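Side-chain contacts in capsid Protein (Unidentified, PDB 4DMI), which forms a pentamer of beta-rich subunits and probably serves as a building block of a phage capsid: residues K59-I64 and K86-L91; M139-A144 and A167-N172. All coordinates share one frame; numbering follows the deposited sequence.

Contact 1: K59-I64 and K86-L91; sequences KAFTLI and KVVGNL
The side chains of Phe61 and Lys86 cross at about a right angle, neighbouring ring carbons meeting neighbouring chain carbons. Phe61 CZ lies 4.1 Å from Lys86 CD, and Phe61 CE2 lies 4.1 Å from Lys86 CE; CD approaches the ring obliquely. Lys86 can do this because its CG stands anti to the backbone N (chi1 167°) and everything beyond is fully extended, carrying the chain from the strand past the ring. Val88, two residues along the same strand, points back against Phe61 from the opposite direction, its methyl CG2 oblique to the ring. That methyl ends 4.2 Å from Phe61 CZ, in one of two modelled conformers, which makes this touch less certain. Ile162 and Arg164 of strand 158-167 also pack on Phe61, so the ring rests on two adjacent strands.

The polar end of Lys86 is tied to the other segment through water. One water donates to Lys59 O at 2.8 Å and accepts from Lys86 NZ at 2.8 Å. A second accepts from both ammonium groups, at 3.1 Å from Lys59 NZ and 2.9 Å from Lys86 NZ. Lys59 bends at its third torsion (chi3 72°), turning its tip toward this water, while its own NZ forms a salt bridge with Asp56 of a third subunit.

The two nitrogens, Lys59 NZ and Lys86 NZ, are 5.1 Å apart. Their mutual repulsion is probably eased by the oxygen of the water between them and by that aspartate. The chemistry is thus divided: lysine methylenes serve as an apolar partner for the phenylalanine, and the charges are kept at a hydrated margin close to a subunit interface.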
# COMPACT_ATOMS: atom_id res chain seq x y z
N LYS B 59 -4.51 -10.46 -10.25
CA LYS B 59 -3.59 -9.63 -11.04
C LYS B 59 -2.26 -10.31 -11.37
O LYS B 59 -1.36 -9.67 -11.92
CB LYS B 59 -3.34 -8.30 -10.33
CG LYS B 59 -4.62 -7.46 -10.22
CD LYS B 59 -4.41 -6.20 -9.40
CE LYS B 59 -3.57 -5.18 -10.13
NZ LYS B 59 -3.64 -3.87 -9.39
N ALA B 60 -2.14 -11.59 -11.05
CA ALA B 60 -0.87 -12.31 -11.22
C ALA B 60 -0.39 -12.37 -12.66
O ALA B 60 -1.19 -12.48 -13.58
CB ALA B 60 -0.97 -13.74 -10.66
N PHE B 61 0.92 -12.31 -12.83
CA PHE B 61 1.55 -12.50 -14.13
C PHE B 61 1.74 -13.98 -14.43
O PHE B 61 2.08 -14.77 -13.55
CB PHE B 61 2.91 -11.80 -14.18
CG PHE B 61 2.82 -10.30 -14.21
CD1 PHE B 61 2.56 -9.63 -15.40
CD2 PHE B 61 2.99 -9.56 -13.05
CE1 PHE B 61 2.46 -8.24 -15.43
CE2 PHE B 61 2.89 -8.18 -13.08
CZ PHE B 61 2.64 -7.52 -14.27
N THR B 62 1.57 -14.36 -15.70
CA THR B 62 1.84 -15.73 -16.14
C THR B 62 2.67 -15.70 -17.42
O THR B 62 2.74 -14.67 -18.10
CB THR B 62 0.54 -16.51 -16.44
OG1 THR B 62 -0.11 -15.95 -17.60
CG2 THR B 62 -0.42 -16.49 -15.25
N LEU B 63 3.26 -16.84 -17.77
CA LEU B 63 3.99 -16.95 -19.03
C LEU B 63 3.09 -16.58 -20.21
O LEU B 63 3.52 -15.90 -21.16
CB LEU B 63 4.54 -18.37 -19.19
CG LEU B 63 5.28 -18.70 -20.49
CD1 LEU B 63 6.44 -17.77 -20.76
CD2 LEU B 63 5.75 -20.15 -20.46
N ILE B 64 1.83 -16.98 -20.14
CA ILE B 64 0.90 -16.72 -21.23
C ILE B 64 0.41 -15.27 -21.29
O ILE B 64 0.29 -14.70 -22.38
CB ILE B 64 -0.26 -17.74 -21.23
CG1 ILE B 64 0.23 -19.05 -21.84
CG2 ILE B 64 -1.47 -17.21 -21.99
CD1 ILE B 64 -0.70 -20.22 -21.64
N LYS B 86 -2.02 -3.23 -16.21
CA LYS B 86 -0.98 -2.96 -15.22
C LYS B 86 0.34 -2.99 -15.97
O LYS B 86 0.59 -3.89 -16.77
CB LYS B 86 -0.99 -4.03 -14.13
CG LYS B 86 0.25 -4.01 -13.24
CD LYS B 86 0.14 -5.04 -12.12
CE LYS B 86 1.29 -4.90 -11.15
NZ LYS B 86 1.09 -5.69 -9.91
N VAL B 87 1.19 -1.98 -15.76
CA VAL B 87 2.49 -1.93 -16.42
C VAL B 87 3.55 -1.49 -15.43
O VAL B 87 3.43 -0.45 -14.77
CB VAL B 87 2.46 -1.00 -17.68
CG1 VAL B 87 1.94 0.38 -17.34
CG2 VAL B 87 3.83 -0.92 -18.31
N VAL B 88 4.58 -2.32 -15.28
CA VAL B 88 5.60 -2.12 -14.27
C VAL B 88 6.97 -2.36 -14.87
O VAL B 88 7.15 -3.22 -15.73
CB VAL B 88 5.40 -3.06 -13.06
CG1 VAL B 88 4.11 -2.76 -12.38
CG2 VAL B 88 5.42 -4.50 -13.49
N GLY B 89 7.96 -1.61 -14.40
CA GLY B 89 9.28 -1.73 -14.96
C GLY B 89 10.20 -0.58 -14.62
O GLY B 89 9.99 0.08 -13.60
N ASN B 90 11.21 -0.37 -15.45
CA ASN B 90 12.24 0.65 -15.20
C ASN B 90 12.67 1.35 -16.47
O ASN B 90 12.59 0.80 -17.58
CB ASN B 90 13.48 0.05 -14.53
CG ASN B 90 13.23 -0.42 -13.11
OD1 ASN B 90 13.11 0.39 -12.19
ND2 ASN B 90 13.15 -1.74 -12.93
N LEU B 91 13.16 2.58 -16.29
CA LEU B 91 13.78 3.35 -17.36
C LEU B 91 15.23 3.59 -17.00
O LEU B 91 15.59 3.71 -15.82
CB LEU B 91 13.11 4.72 -17.47
CG LEU B 91 11.59 4.79 -17.42
CD1 LEU B 91 11.15 6.25 -17.28
CD2 LEU B 91 11.00 4.17 -18.68
O HOH W 1 0.51 -8.43 -10.25
O HOH W 2 -0.91 -4.59 -8.16

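Contact 2: M139-A144 and A167-N172; sequences MVKLVA and ADVSGN
The carbonyl group of Leu142 faces a methyl of Val169, Leu142 O to Val169 CG2 being 4.0 Å. The other flat groups sit within the turn: the Asp168 carboxylate takes Asn172 ND2 at OD2 (3.0 Å) through the syn lone pair, nearly in the amide plane of Asn172. Its OD1 is met by Asn172 N, 2.9 Å away, from above the carboxylate plane, 46° out of it. Two bonds to one residue, Asn172, one from its backbone and one from its side chain, thus hold the carboxylate in place.

Across the contact, Lys141 runs out fully extended and passes Val169 at a slant. Its CE presses on Val169 CG2 at 3.6 Å and lies 4.0 Å from Val169 O. Chi1 of 75° sets Val169 CG1 between the backbone N and the carbonyl carbon and leaves CG2 anti to the N, toward Lys141. Beyond CE the ammonium group hydrogen-bonds to Pro176 O of a third subunit, so CE packs within the chain while the ammonium group reaches another subunit.

Asp168 to Gly171 form a type I turn, closed by Gly171 N to Asp168 O, and Asp168 N also bonds to Asn172 O: a type I turn with a G1 beta bulge, here following strand 158-167.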
# COMPACT_ATOMS: atom_id res chain seq x y z
N MET B 139 -1.34 1.79 -13.44
CA MET B 139 -2.57 1.24 -13.99
C MET B 139 -3.06 2.21 -15.04
O MET B 139 -3.31 3.40 -14.75
CB MET B 139 -3.63 1.06 -12.91
CG MET B 139 -4.96 0.48 -13.42
SD MET B 139 -4.85 -1.26 -13.90
CE MET B 139 -3.70 -1.81 -12.63
N VAL B 140 -3.23 1.71 -16.26
CA VAL B 140 -3.63 2.52 -17.40
C VAL B 140 -4.89 1.96 -18.03
O VAL B 140 -4.99 0.75 -18.26
CB VAL B 140 -2.53 2.54 -18.47
CG1 VAL B 140 -2.96 3.35 -19.69
CG2 VAL B 140 -1.24 3.09 -17.89
N LYS B 141 -5.86 2.83 -18.29
CA LYS B 141 -7.04 2.44 -19.04
C LYS B 141 -6.95 3.02 -20.44
O LYS B 141 -6.76 4.22 -20.61
CB LYS B 141 -8.33 2.93 -18.37
CG LYS B 141 -9.62 2.48 -19.08
CD LYS B 141 -10.83 3.29 -18.60
CE LYS B 141 -12.10 2.85 -19.30
NZ LYS B 141 -13.28 3.63 -18.81
N LEU B 142 -7.10 2.15 -21.44
CA LEU B 142 -7.16 2.55 -22.84
C LEU B 142 -8.60 2.48 -23.33
O LEU B 142 -9.32 1.52 -23.02
CB LEU B 142 -6.31 1.61 -23.70
CG LEU B 142 -4.83 1.50 -23.38
CD1 LEU B 142 -4.17 0.56 -24.37
CD2 LEU B 142 -4.16 2.89 -23.40
N VAL B 143 -9.02 3.49 -24.08
CA VAL B 143 -10.27 3.38 -24.83
C VAL B 143 -9.93 3.26 -26.31
O VAL B 143 -8.75 3.25 -26.67
CB VAL B 143 -11.20 4.59 -24.59
CG1 VAL B 143 -11.68 4.60 -23.16
CG2 VAL B 143 -10.50 5.90 -24.93
N ALA B 144 -10.95 3.14 -27.15
CA ALA B 144 -10.74 2.93 -28.57
C ALA B 144 -9.85 4.01 -29.16
O ALA B 144 -10.08 5.20 -28.94
CB ALA B 144 -12.08 2.88 -29.31
N ALA B 167 -8.41 -6.03 -16.82
CA ALA B 167 -9.86 -6.05 -16.98
C ALA B 167 -10.24 -5.56 -18.37
O ALA B 167 -9.45 -4.88 -19.02
CB ALA B 167 -10.52 -5.17 -15.91
N ASP B 168 -11.44 -5.89 -18.83
CA ASP B 168 -11.92 -5.27 -20.05
C ASP B 168 -12.35 -3.83 -19.79
O ASP B 168 -12.32 -3.36 -18.64
CB ASP B 168 -13.00 -6.12 -20.77
CG ASP B 168 -14.33 -6.19 -20.03
OD1 ASP B 168 -14.61 -5.35 -19.15
OD2 ASP B 168 -15.14 -7.09 -20.35
N VAL B 169 -12.75 -3.12 -20.83
CA VAL B 169 -13.04 -1.70 -20.69
C VAL B 169 -14.28 -1.46 -19.81
O VAL B 169 -14.41 -0.40 -19.18
CB VAL B 169 -13.15 -1.01 -22.07
CG1 VAL B 169 -14.47 -1.37 -22.76
CG2 VAL B 169 -13.01 0.49 -21.93
N SER B 170 -15.17 -2.44 -19.73
CA SER B 170 -16.33 -2.36 -18.85
C SER B 170 -15.98 -2.68 -17.39
O SER B 170 -16.85 -2.61 -16.52
CB SER B 170 -17.43 -3.30 -19.32
OG SER B 170 -17.85 -2.98 -20.64
N GLY B 171 -14.73 -3.03 -17.13
CA GLY B 171 -14.30 -3.34 -15.77
C GLY B 171 -14.43 -4.80 -15.37
O GLY B 171 -14.18 -5.14 -14.22
N ASN B 172 -14.83 -5.65 -16.31
CA ASN B 172 -14.89 -7.09 -16.04
C ASN B 172 -13.48 -7.65 -15.89
O ASN B 172 -12.64 -7.49 -16.78
CB ASN B 172 -15.63 -7.82 -17.16
CG ASN B 172 -17.06 -7.35 -17.30
OD1 ASN B 172 -17.80 -7.27 -16.32
ND2 ASN B 172 -17.47 -7.01 -18.52

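How the contacts relate
After helix 55-58 the chain enters 59-64, runs through strands 67-72 and 74-77, and returns on strand 83-95, where contact 1 closes this first loop. Contact 2 opens later, on strand 133-142, and closes a second loop through strands 147-152 and 158-167; the two loops follow in series, neither nesting nor crossing. They meet in the sheet, because strand 83-95 pairs antiparallel with both 133-142 and 158-167. Contact 1 sets the segment after the helix against this sheet, and contact 2 joins the end of strand 133-142 to the turn after strand 158-167. Met139 CE, in one of two conformers, approaches Lys86 CB (3.8 Å), a tentative bridge between them.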